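Local atomic coordinates of pyridoxal kinase (Lactobacillus plantarum, PDB entry 3H74), a protein that probably phosphorylates pyridoxal at the expense of ATP to give pyridoxal 5'-phosphate, as a kinase of the ribokinase clan. Residues S40-H45 with G50-V55. Residues are numbered along the deposited sequence; the frame is centred on the assembly and turned at random.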
ATOM      1  N   SER A  40      11.632   2.916   7.902  1.00  5.32           N
ATOM      2  CA  SER A  40      12.997   2.473   7.638  1.00  5.82           C
ATOM      3  C   SER A  40      13.570   3.545   6.715  1.00  5.43           C
ATOM      4  O   SER A  40      12.825   4.125   5.918  1.00  5.66           O
ATOM      5  CB  SER A  40      12.997   1.113   6.929  1.00  6.48           C
ATOM      6  OG  SER A  40      14.319   0.650   6.676  1.00  6.75           O
ATOM      7  N   LEU A  41      14.870   3.822   6.827  1.00  5.28           N
ATOM      8  CA  LEU A  41      15.520   4.822   5.986  1.00  5.18           C
ATOM      9  C   LEU A  41      16.711   4.155   5.302  1.00  4.75           C
ATOM     10  O   LEU A  41      17.599   3.619   5.980  1.00  5.39           O
ATOM     11  CB  LEU A  41      15.968   6.007   6.842  1.00  5.96           C
ATOM     12  CG  LEU A  41      16.675   7.148   6.118  1.00  6.42           C
ATOM     13  CD1 LEU A  41      15.849   7.770   4.984  1.00  8.34           C
ATOM     14  CD2 LEU A  41      17.079   8.205   7.137  1.00  7.87           C
ATOM     15  N   LEU A  42      16.733   4.178   3.972  1.00  4.46           N
ATOM     16  CA  LEU A  42      17.715   3.412   3.184  1.00  4.39           C
ATOM     17  C   LEU A  42      18.412   4.300   2.181  1.00  4.41           C
ATOM     18  O   LEU A  42      17.802   5.224   1.630  1.00  4.88           O
ATOM     19  CB  LEU A  42      17.043   2.277   2.408  1.00  5.12           C
ATOM     20  CG  LEU A  42      16.162   1.281   3.167  1.00  5.33           C
ATOM     21  CD1 LEU A  42      14.708   1.761   3.282  1.00  5.97           C
ATOM     22  CD2 LEU A  42      16.177  -0.056   2.442  1.00  6.68           C
ATOM     23  N   SER A  43      19.671   3.984   1.885  1.00  4.89           N
ATOM     24  CA  SER A  43      20.410   4.704   0.843  1.00  5.03           C
ATOM     25  C   SER A  43      19.769   4.512  -0.545  1.00  5.02           C
ATOM     26  O   SER A  43      19.745   5.445  -1.371  1.00  4.89           O
ATOM     27  CB  SER A  43      21.869   4.256   0.809  1.00  5.09           C
ATOM     28  OG  SER A  43      21.946   2.843   0.692  1.00  5.40           O
ATOM     29  N   THR A  44      19.298   3.291  -0.802  1.00  4.99           N
ATOM     30  CA  THR A  44      18.607   2.924  -2.044  1.00  5.40           C
ATOM     31  C   THR A  44      17.582   1.861  -1.669  1.00  5.11           C
ATOM     32  O   THR A  44      17.662   1.271  -0.587  1.00  5.27           O
ATOM     33  CB  THR A  44      19.554   2.268  -3.097  1.00  6.03           C
ATOM     34  OG1 THR A  44      19.951   0.962  -2.641  1.00  5.47           O
ATOM     35  CG2 THR A  44      20.797   3.101  -3.396  1.00  6.63           C
ATOM     36  N   HIS A  45      16.645   1.556  -2.569  1.00  5.38           N
ATOM     37  CA  HIS A  45      15.812   0.395  -2.310  1.00  5.83           C
ATOM     38  C   HIS A  45      16.630  -0.892  -2.442  1.00  6.54           C
ATOM     39  O   HIS A  45      17.810  -0.875  -2.823  1.00  6.27           O
ATOM     40  CB  HIS A  45      14.487   0.392  -3.102  1.00  6.24           C
ATOM     41  CG  HIS A  45      14.627   0.253  -4.588  1.00  6.04           C
ATOM     42  ND1 HIS A  45      15.244  -0.824  -5.194  1.00  7.20           N
ATOM     43  CD2 HIS A  45      14.157   1.034  -5.590  1.00  6.90           C
ATOM     44  CE1 HIS A  45      15.161  -0.686  -6.507  1.00  7.19           C
ATOM     45  NE2 HIS A  45      14.515   0.437  -6.770  1.00  7.36           N
ATOM     46  N   GLY A  50      22.733  -3.476  -4.893  1.00  8.24           N
ATOM     47  CA  GLY A  50      23.546  -4.101  -3.846  1.00  8.00           C
ATOM     48  C   GLY A  50      23.031  -3.692  -2.471  1.00  7.94           C
ATOM     49  O   GLY A  50      22.056  -2.934  -2.345  1.00  8.95           O
ATOM     50  N   THR A  51      23.696  -4.181  -1.433  1.00  7.21           N
ATOM     51  CA  THR A  51      23.260  -4.014  -0.055  1.00  7.19           C
ATOM     52  C   THR A  51      23.195  -2.540   0.339  1.00  6.55           C
ATOM     53  O   THR A  51      24.211  -1.856   0.328  1.00  6.35           O
ATOM     54  CB  THR A  51      24.230  -4.743   0.881  1.00  7.04           C
ATOM     55  OG1 THR A  51      24.277  -6.129   0.501  1.00  7.83           O
ATOM     56  CG2 THR A  51      23.768  -4.640   2.324  1.00  8.51           C
ATOM     57  N   PRO A  52      21.990  -2.034   0.660  1.00  6.72           N
ATOM     58  CA  PRO A  52      21.902  -0.633   1.054  1.00  6.83           C
ATOM     59  C   PRO A  52      22.344  -0.352   2.483  1.00  6.40           C
ATOM     60  O   PRO A  52      22.422  -1.259   3.321  1.00  6.74           O
ATOM     61  CB  PRO A  52      20.418  -0.292   0.876  1.00  7.36           C
ATOM     62  CG  PRO A  52      19.713  -1.543   0.656  1.00  9.53           C
ATOM     63  CD  PRO A  52      20.671  -2.685   0.591  1.00  6.77           C
ATOM     64  N   ALA A  53      22.624   0.925   2.738  1.00  6.00           N
ATOM     65  CA  ALA A  53      22.924   1.426   4.076  1.00  6.41           C
ATOM     66  C   ALA A  53      21.601   1.847   4.712  1.00  6.49           C
ATOM     67  O   ALA A  53      20.903   2.719   4.180  1.00  6.16           O
ATOM     68  CB  ALA A  53      23.875   2.603   3.997  1.00  7.17           C
ATOM     69  N   VAL A  54      21.245   1.239   5.835  1.00  6.35           N
ATOM     70  CA  VAL A  54      19.905   1.360   6.389  1.00  7.27           C
ATOM     71  C   VAL A  54      19.959   1.797   7.843  1.00  7.53           C
ATOM     72  O   VAL A  54      20.729   1.238   8.635  1.00  8.87           O
ATOM     73  CB  VAL A  54      19.173  -0.001   6.316  1.00  7.26           C
ATOM     74  CG1 VAL A  54      17.770   0.075   6.942  1.00  8.73           C
ATOM     75  CG2 VAL A  54      19.083  -0.499   4.870  1.00  7.90           C
ATOM     76  N   VAL A  55      19.140   2.785   8.199  1.00  6.97           N
ATOM     77  CA  VAL A  55      18.979   3.195   9.591  1.00  7.07           C
ATOM     78  C   VAL A  55      17.836   2.395  10.201  1.00  7.45           C
ATOM     79  O   VAL A  55      16.730   2.347   9.649  1.00  6.94           O
ATOM     80  CB  VAL A  55      18.651   4.690   9.724  1.00  7.00           C
ATOM     81  CG1 VAL A  55      18.610   5.090  11.197  1.00  8.51           C
ATOM     82  CG2 VAL A  55      19.666   5.531   8.981  1.00  8.45           C
TER
HETATM   83  O   HOH W   1      15.258   0.077   9.148  1.00  9.76           O
HETATM   84  O   HOH W   2      19.623  -2.833  -3.740  1.00  8.41           O
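Ser40 reaches Val54 with its small hydroxyl, OG lying 3.5 Å from Val54 CG1, and a water joins that OG to the carbonyl O of Val55. Leu41 pairs antiparallel with Val55: Val55 N gives a hydrogen bond of 2.8 Å to Leu41 O, and the branched side chains lie side by side on one sheet face. On the other face, in a non-hydrogen-bonded pair, Leu42 lies alongside Val54 with CG anti to the carbonyl carbon (chi1 -53°), CD2 being 3.8 Å from Val54 CG2. At Ser43 the chain turns a corner, and a short hydroxyl side chain can stand in there for a backbone acceptor. Its N donates to Ala53 O, while its OG, set between N and the carbonyl carbon (chi1 53°), accepts a hydrogen bond of 2.9 Å from Ala53 N. Thr44 meets the compact ring of Pro52, whose CB lies 3.5 Å from Thr44 O; the two side chains cross at about a right angle. Thr44 OG1 donates to His45 O, which a second water links to Gly50 O. His45 NE2 is hydrogen-bonded to Arg258 O. Together the segments form a beta hairpin whose short strand 54-55 adds an antiparallel edge to the otherwise parallel central sheet of this ribokinase-like fold.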